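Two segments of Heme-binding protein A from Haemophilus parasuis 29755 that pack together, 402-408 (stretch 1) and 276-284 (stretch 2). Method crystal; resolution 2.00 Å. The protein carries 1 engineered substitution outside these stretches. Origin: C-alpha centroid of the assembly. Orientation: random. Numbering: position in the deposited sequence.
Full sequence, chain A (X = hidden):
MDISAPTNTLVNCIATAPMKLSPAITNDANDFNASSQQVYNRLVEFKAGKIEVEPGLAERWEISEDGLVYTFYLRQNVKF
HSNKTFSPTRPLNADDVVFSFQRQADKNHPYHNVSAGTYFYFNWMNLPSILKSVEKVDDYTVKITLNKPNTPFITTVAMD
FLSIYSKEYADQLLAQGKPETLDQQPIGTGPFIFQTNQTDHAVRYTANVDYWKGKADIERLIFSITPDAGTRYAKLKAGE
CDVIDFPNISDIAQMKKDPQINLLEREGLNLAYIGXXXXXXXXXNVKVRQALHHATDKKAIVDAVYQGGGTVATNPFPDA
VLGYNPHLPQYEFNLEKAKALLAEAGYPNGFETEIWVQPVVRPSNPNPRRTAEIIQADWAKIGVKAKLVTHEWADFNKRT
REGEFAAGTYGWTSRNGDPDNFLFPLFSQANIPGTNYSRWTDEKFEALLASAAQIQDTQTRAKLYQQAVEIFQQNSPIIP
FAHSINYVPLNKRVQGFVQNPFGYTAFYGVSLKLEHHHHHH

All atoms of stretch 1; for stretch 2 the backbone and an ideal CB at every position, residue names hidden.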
ATOM      1  N   GLU A 402      -8.620  -9.093  20.259  1.00 20.67           N
ATOM      2  CA  GLU A 402      -9.404  -9.957  21.144  1.00 19.37           C
ATOM      3  C   GLU A 402     -10.699  -9.345  21.662  1.00 18.72           C
ATOM      4  O   GLU A 402     -11.463 -10.010  22.350  1.00 19.90           O
ATOM      5  CB  GLU A 402      -8.541 -10.424  22.314  1.00 22.09           C
ATOM      6  CG  GLU A 402      -7.422 -11.355  21.883  1.00 26.41           C
ATOM      7  CD  GLU A 402      -6.420 -11.578  22.980  1.00 31.67           C
ATOM      8  OE1 GLU A 402      -6.538 -10.900  24.022  1.00 33.37           O
ATOM      9  OE2 GLU A 402      -5.516 -12.418  22.793  1.00 23.75           O
ATOM     10  N   GLY A 403     -10.953  -8.079  21.344  1.00 18.63           N
ATOM     11  CA  GLY A 403     -12.225  -7.469  21.718  1.00 17.35           C
ATOM     12  C   GLY A 403     -12.309  -6.876  23.115  1.00 17.95           C
ATOM     13  O   GLY A 403     -13.400  -6.676  23.643  1.00 19.76           O
ATOM     14  N   GLU A 404     -11.165  -6.580  23.720  1.00 21.37           N
ATOM     15  CA  GLU A 404     -11.154  -5.879  25.006  1.00 23.94           C
ATOM     16  C   GLU A 404     -11.456  -4.381  24.915  1.00 25.64           C
ATOM     17  O   GLU A 404     -11.966  -3.789  25.867  1.00 27.29           O
ATOM     18  CB  GLU A 404      -9.810  -6.050  25.708  1.00 28.88           C
ATOM     19  CG  GLU A 404      -9.577  -7.422  26.304  1.00 41.76           C
ATOM     20  CD  GLU A 404      -8.365  -7.440  27.209  1.00 54.06           C
ATOM     21  OE1 GLU A 404      -8.316  -6.624  28.161  1.00 57.48           O
ATOM     22  OE2 GLU A 404      -7.456  -8.257  26.955  1.00 51.40           O
ATOM     23  N   PHE A 405     -11.129  -3.754  23.791  1.00 20.79           N
ATOM     24  CA  PHE A 405     -11.309  -2.308  23.683  1.00 17.18           C
ATOM     25  C   PHE A 405     -12.780  -1.960  23.545  1.00 24.69           C
ATOM     26  O   PHE A 405     -13.625  -2.843  23.294  1.00 20.37           O
ATOM     27  CB  PHE A 405     -10.547  -1.750  22.478  1.00 20.26           C
ATOM     28  CG  PHE A 405     -11.254  -1.962  21.169  1.00 13.93           C
ATOM     29  CD1 PHE A 405     -11.735  -0.883  20.443  1.00 19.69           C
ATOM     30  CD2 PHE A 405     -11.466  -3.241  20.687  1.00 13.86           C
ATOM     31  CE1 PHE A 405     -12.401  -1.070  19.235  1.00 18.28           C
ATOM     32  CE2 PHE A 405     -12.135  -3.443  19.490  1.00 23.54           C
ATOM     33  CZ  PHE A 405     -12.600  -2.348  18.758  1.00 22.66           C
ATOM     34  N   ALA A 406     -13.069  -0.668  23.727  1.00 19.63           N
ATOM     35  CA  ALA A 406     -14.390  -0.095  23.489  1.00 17.71           C
ATOM     36  C   ALA A 406     -14.342   0.724  22.196  1.00 21.19           C
ATOM     37  O   ALA A 406     -14.878   0.312  21.158  1.00 15.46           O
ATOM     38  CB  ALA A 406     -14.806   0.795  24.668  1.00 14.68           C
ATOM     39  N   ALA A 407     -13.703   1.893  22.278  1.00 16.53           N
ATOM     40  CA  ALA A 407     -13.406   2.715  21.104  1.00 15.45           C
ATOM     41  C   ALA A 407     -11.893   2.855  20.961  1.00 17.69           C
ATOM     42  O   ALA A 407     -11.162   2.685  21.933  1.00 21.57           O
ATOM     43  CB  ALA A 407     -14.048   4.101  21.236  1.00 18.52           C
ATOM     44  N   GLY A 408     -11.422   3.180  19.763  1.00 21.14           N
ATOM     45  CA  GLY A 408     -10.001   3.403  19.565  1.00 18.79           C
ATOM     46  C   GLY A 408      -9.650   4.085  18.259  1.00 18.67           C
ATOM     47  O   GLY A 408     -10.469   4.183  17.332  1.00 13.27           O
ATOM     48  N   UNK A 276     -15.038   0.892  16.701  1.00 10.50           N
ATOM     49  CA  UNK A 276     -15.992   0.692  17.782  1.00 12.71           C
ATOM     50  C   UNK A 276     -16.256  -0.794  17.962  1.00 15.97           C
ATOM     51  O   UNK A 276     -16.655  -1.491  17.022  1.00 16.31           O
ATOM     52  CB  UNK A 276     -17.296   1.442  17.505  1.00 12.71           C
ATOM     53  N   UNK A 277     -16.049  -1.290  19.172  1.00 18.65           N
ATOM     54  CA  UNK A 277     -16.265  -2.706  19.435  1.00 10.25           C
ATOM     55  C   UNK A 277     -17.751  -2.989  19.527  1.00 17.05           C
ATOM     56  O   UNK A 277     -18.365  -2.739  20.555  1.00 16.02           O
ATOM     57  CB  UNK A 277     -15.555  -3.139  20.719  1.00 10.25           C
ATOM     58  N   UNK A 278     -18.326  -3.528  18.459  1.00 20.36           N
ATOM     59  CA  UNK A 278     -19.772  -3.711  18.403  1.00 19.52           C
ATOM     60  C   UNK A 278     -20.321  -4.853  19.276  1.00 25.45           C
ATOM     61  O   UNK A 278     -21.509  -5.177  19.190  1.00 21.64           O
ATOM     62  CB  UNK A 278     -20.179  -3.959  16.949  1.00 19.52           C
ATOM     63  N   UNK A 279     -19.471  -5.454  20.115  1.00 22.40           N
ATOM     64  CA  UNK A 279     -19.938  -6.470  21.064  1.00 23.78           C
ATOM     65  C   UNK A 279     -20.071  -5.890  22.462  1.00 26.22           C
ATOM     66  O   UNK A 279     -20.526  -6.564  23.373  1.00 29.63           O
ATOM     67  CB  UNK A 279     -18.984  -7.666  21.084  1.00 23.78           C
ATOM     68  N   UNK A 280     -19.645  -4.644  22.633  1.00 27.41           N
ATOM     69  CA  UNK A 280     -19.792  -3.964  23.917  1.00 25.24           C
ATOM     70  C   UNK A 280     -21.240  -3.537  24.110  1.00 25.08           C
ATOM     71  O   UNK A 280     -21.941  -3.251  23.139  1.00 25.95           O
ATOM     72  CB  UNK A 280     -18.859  -2.754  24.004  1.00 25.24           C
ATOM     73  N   UNK A 281     -21.699  -3.502  25.365  1.00 25.33           N
ATOM     74  CA  UNK A 281     -23.128  -3.305  25.639  1.00 30.55           C
ATOM     75  C   UNK A 281     -23.744  -2.110  24.910  1.00 30.57           C
ATOM     76  O   UNK A 281     -24.719  -2.291  24.188  1.00 36.39           O
ATOM     77  CB  UNK A 281     -23.337  -3.130  27.145  1.00 30.55           C
ATOM     78  N   UNK A 282     -23.190  -0.917  25.080  1.00 25.91           N
ATOM     79  CA  UNK A 282     -23.781   0.278  24.466  1.00 24.05           C
ATOM     80  C   UNK A 282     -23.429   0.391  22.981  1.00 23.83           C
ATOM     81  O   UNK A 282     -24.257   0.786  22.142  1.00 22.84           O
ATOM     82  CB  UNK A 282     -23.313   1.534  25.205  1.00 24.05           C
ATOM     83  N   UNK A 283     -22.195   0.022  22.654  1.00 20.34           N
ATOM     84  CA  UNK A 283     -21.711   0.090  21.278  1.00 17.94           C
ATOM     85  C   UNK A 283     -22.350  -0.959  20.365  1.00 21.98           C
ATOM     86  O   UNK A 283     -22.197  -0.903  19.146  1.00 18.26           O
ATOM     87  CB  UNK A 283     -20.190  -0.077  21.260  1.00 17.94           C
ATOM     88  N   UNK A 284     -23.045  -1.930  20.954  1.00 17.73           N
ATOM     89  CA  UNK A 284     -23.785  -2.926  20.163  1.00 21.75           C
ATOM     90  C   UNK A 284     -25.029  -2.335  19.505  1.00 18.51           C
ATOM     91  O   UNK A 284     -25.639  -2.934  18.625  1.00 20.18           O
ATOM     92  CB  UNK A 284     -24.189  -4.106  21.050  1.00 21.75           C
TER

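At position 276 the backbone is extended, phi/psi -127/125, and forms an antiparallel, non-hydrogen-bonded pair with Ala407, the CA atoms 4.7 Å apart. Its CB lies on the same sheet face as that of Ala407, whose small methyl leaves room beside it, so a branched aliphatic residue would suit. The residue is Leu276, in the m,t rotamer, with CD2 3.9 Å from Ala407 CB; its CA also makes a CA-H...O contact with Ala406 O at 3.6 Å.

Position 277 points its CB toward stretch 1, where the ideal CB lies 3.2 Å from Phe405 O and beside the Phe405 ring. A hydroxyl here could address Phe405 O alone, whereas a short amide can reach the carbonyls of both Gly403 and Phe405. It is Asn277. ND2 lies 2.8 Å from both Phe405 O and Gly403 O, donating well to the first and weakly, at 118°, to the second. Its CB sits over one face of the Phe405 ring, 3.9 Å from the ring centroid, while the backbone N donates to Ala406 O at 2.8 Å, a nearly straight bond.

Positions 277 to 280 form a type I turn, closed by the bond from N of 280 to Asn277 O at 3.1 Å. Position 278 points away and meets nothing of stretch 1, which leaves its choice open; it is Thr278. Position 279 points sideways, and small polar residues suit a turn here. Thr279 donates from both OG1 (2.7 Å) and N (3.0 Å) to Asn277 OD1, fixing the amide so that ND2 faces stretch 1.

The CB at 280 points toward stretch 1, 5.3 Å from Phe405 O, with the carbonyl of Glu404 farther along. A long side chain, aliphatic near its base and able to donate at its tip, would fit, such as lysine or arginine. Lys280 passes Ala406 CA with CG at 4.3 Å and Phe405 O with CE at 3.2 Å. NZ then reaches a water oxygen at 2.8 Å, and that water donates to Glu404 O at 2.9 Å.

Positions 281 and 282 are out of reach; phi of -51° at 281 admits proline, and helical angles at 282 admit many residues. They are Pro281 and Glu282. Position 283 points toward stretch 1 with its CB 5.3 Å from Ala406 O, and a medium apolar chain could span the gap. Leu283 places CD1 4.2 Å from Ala406 CB and 3.2 Å from Ala406 O. Position 284, helical and out of reach, is equally permissive; Asn284 ND2 donates to Thr278 O at 2.9 Å.

Stretch 2 (276-284) LNTTKPELN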
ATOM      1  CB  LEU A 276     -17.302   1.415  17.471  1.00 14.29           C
ATOM      2  CG  LEU A 276     -17.223   2.927  17.249  1.00 17.14           C
ATOM      3  CD1 LEU A 276     -18.592   3.490  16.797  1.00 15.77           C
ATOM      4  CD2 LEU A 276     -16.752   3.609  18.522  1.00 16.84           C
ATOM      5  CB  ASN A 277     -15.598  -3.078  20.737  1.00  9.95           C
ATOM      6  CG  ASN A 277     -15.697  -4.536  21.036  1.00 20.85           C
ATOM      7  OD1 ASN A 277     -16.519  -5.248  20.462  1.00 19.79           O
ATOM      8  ND2 ASN A 277     -14.854  -5.002  21.947  1.00 23.59           N
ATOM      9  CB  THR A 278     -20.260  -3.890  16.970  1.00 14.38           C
ATOM     10  OG1 THR A 278     -19.860  -5.170  16.489  1.00 12.80           O
ATOM     11  CG2 THR A 278     -19.659  -2.825  16.065  1.00 12.98           C
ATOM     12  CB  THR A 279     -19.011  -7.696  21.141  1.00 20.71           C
ATOM     13  OG1 THR A 279     -17.723  -7.301  21.653  1.00 23.73           O
ATOM     14  CG2 THR A 279     -18.860  -8.345  19.769  1.00 25.19           C
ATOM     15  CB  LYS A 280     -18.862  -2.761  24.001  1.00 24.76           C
ATOM     16  CG  LYS A 280     -17.391  -3.136  24.134  1.00 28.42           C
ATOM     17  CD  LYS A 280     -17.065  -3.664  25.520  1.00 35.49           C
ATOM     18  CE  LYS A 280     -15.563  -3.614  25.747  1.00 37.27           C
ATOM     19  NZ  LYS A 280     -15.216  -3.860  27.167  1.00 44.29           N
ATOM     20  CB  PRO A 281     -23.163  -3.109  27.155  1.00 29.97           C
ATOM     21  CG  PRO A 281     -21.988  -3.913  27.641  1.00 32.52           C
ATOM     22  CD  PRO A 281     -20.924  -3.724  26.598  1.00 30.44           C
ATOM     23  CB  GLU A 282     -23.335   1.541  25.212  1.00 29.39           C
ATOM     24  CG  GLU A 282     -23.904   1.672  26.620  1.00 36.18           C
ATOM     25  CD  GLU A 282     -23.128   0.868  27.644  1.00 42.09           C
ATOM     26  OE1 GLU A 282     -21.906   0.696  27.468  1.00 36.57           O
ATOM     27  OE2 GLU A 282     -23.734   0.411  28.636  1.00 48.61           O
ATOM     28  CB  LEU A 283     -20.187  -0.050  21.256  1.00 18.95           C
ATOM     29  CG  LEU A 283     -19.419   1.018  22.060  1.00 22.94           C
ATOM     30  CD1 LEU A 283     -17.923   0.841  21.867  1.00 20.92           C
ATOM     31  CD2 LEU A 283     -19.827   2.421  21.647  1.00 21.30           C
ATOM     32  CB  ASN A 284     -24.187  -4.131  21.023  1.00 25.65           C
ATOM     33  CG  ASN A 284     -24.974  -5.159  20.238  1.00 38.45           C
ATOM     34  OD1 ASN A 284     -26.203  -5.205  20.316  1.00 45.65           O
ATOM     35  ND2 ASN A 284     -24.272  -5.977  19.454  1.00 33.28           N
TER
HETATM   36  O   HOH W   1     -13.018  -5.403  27.984  1.00 36.89           O
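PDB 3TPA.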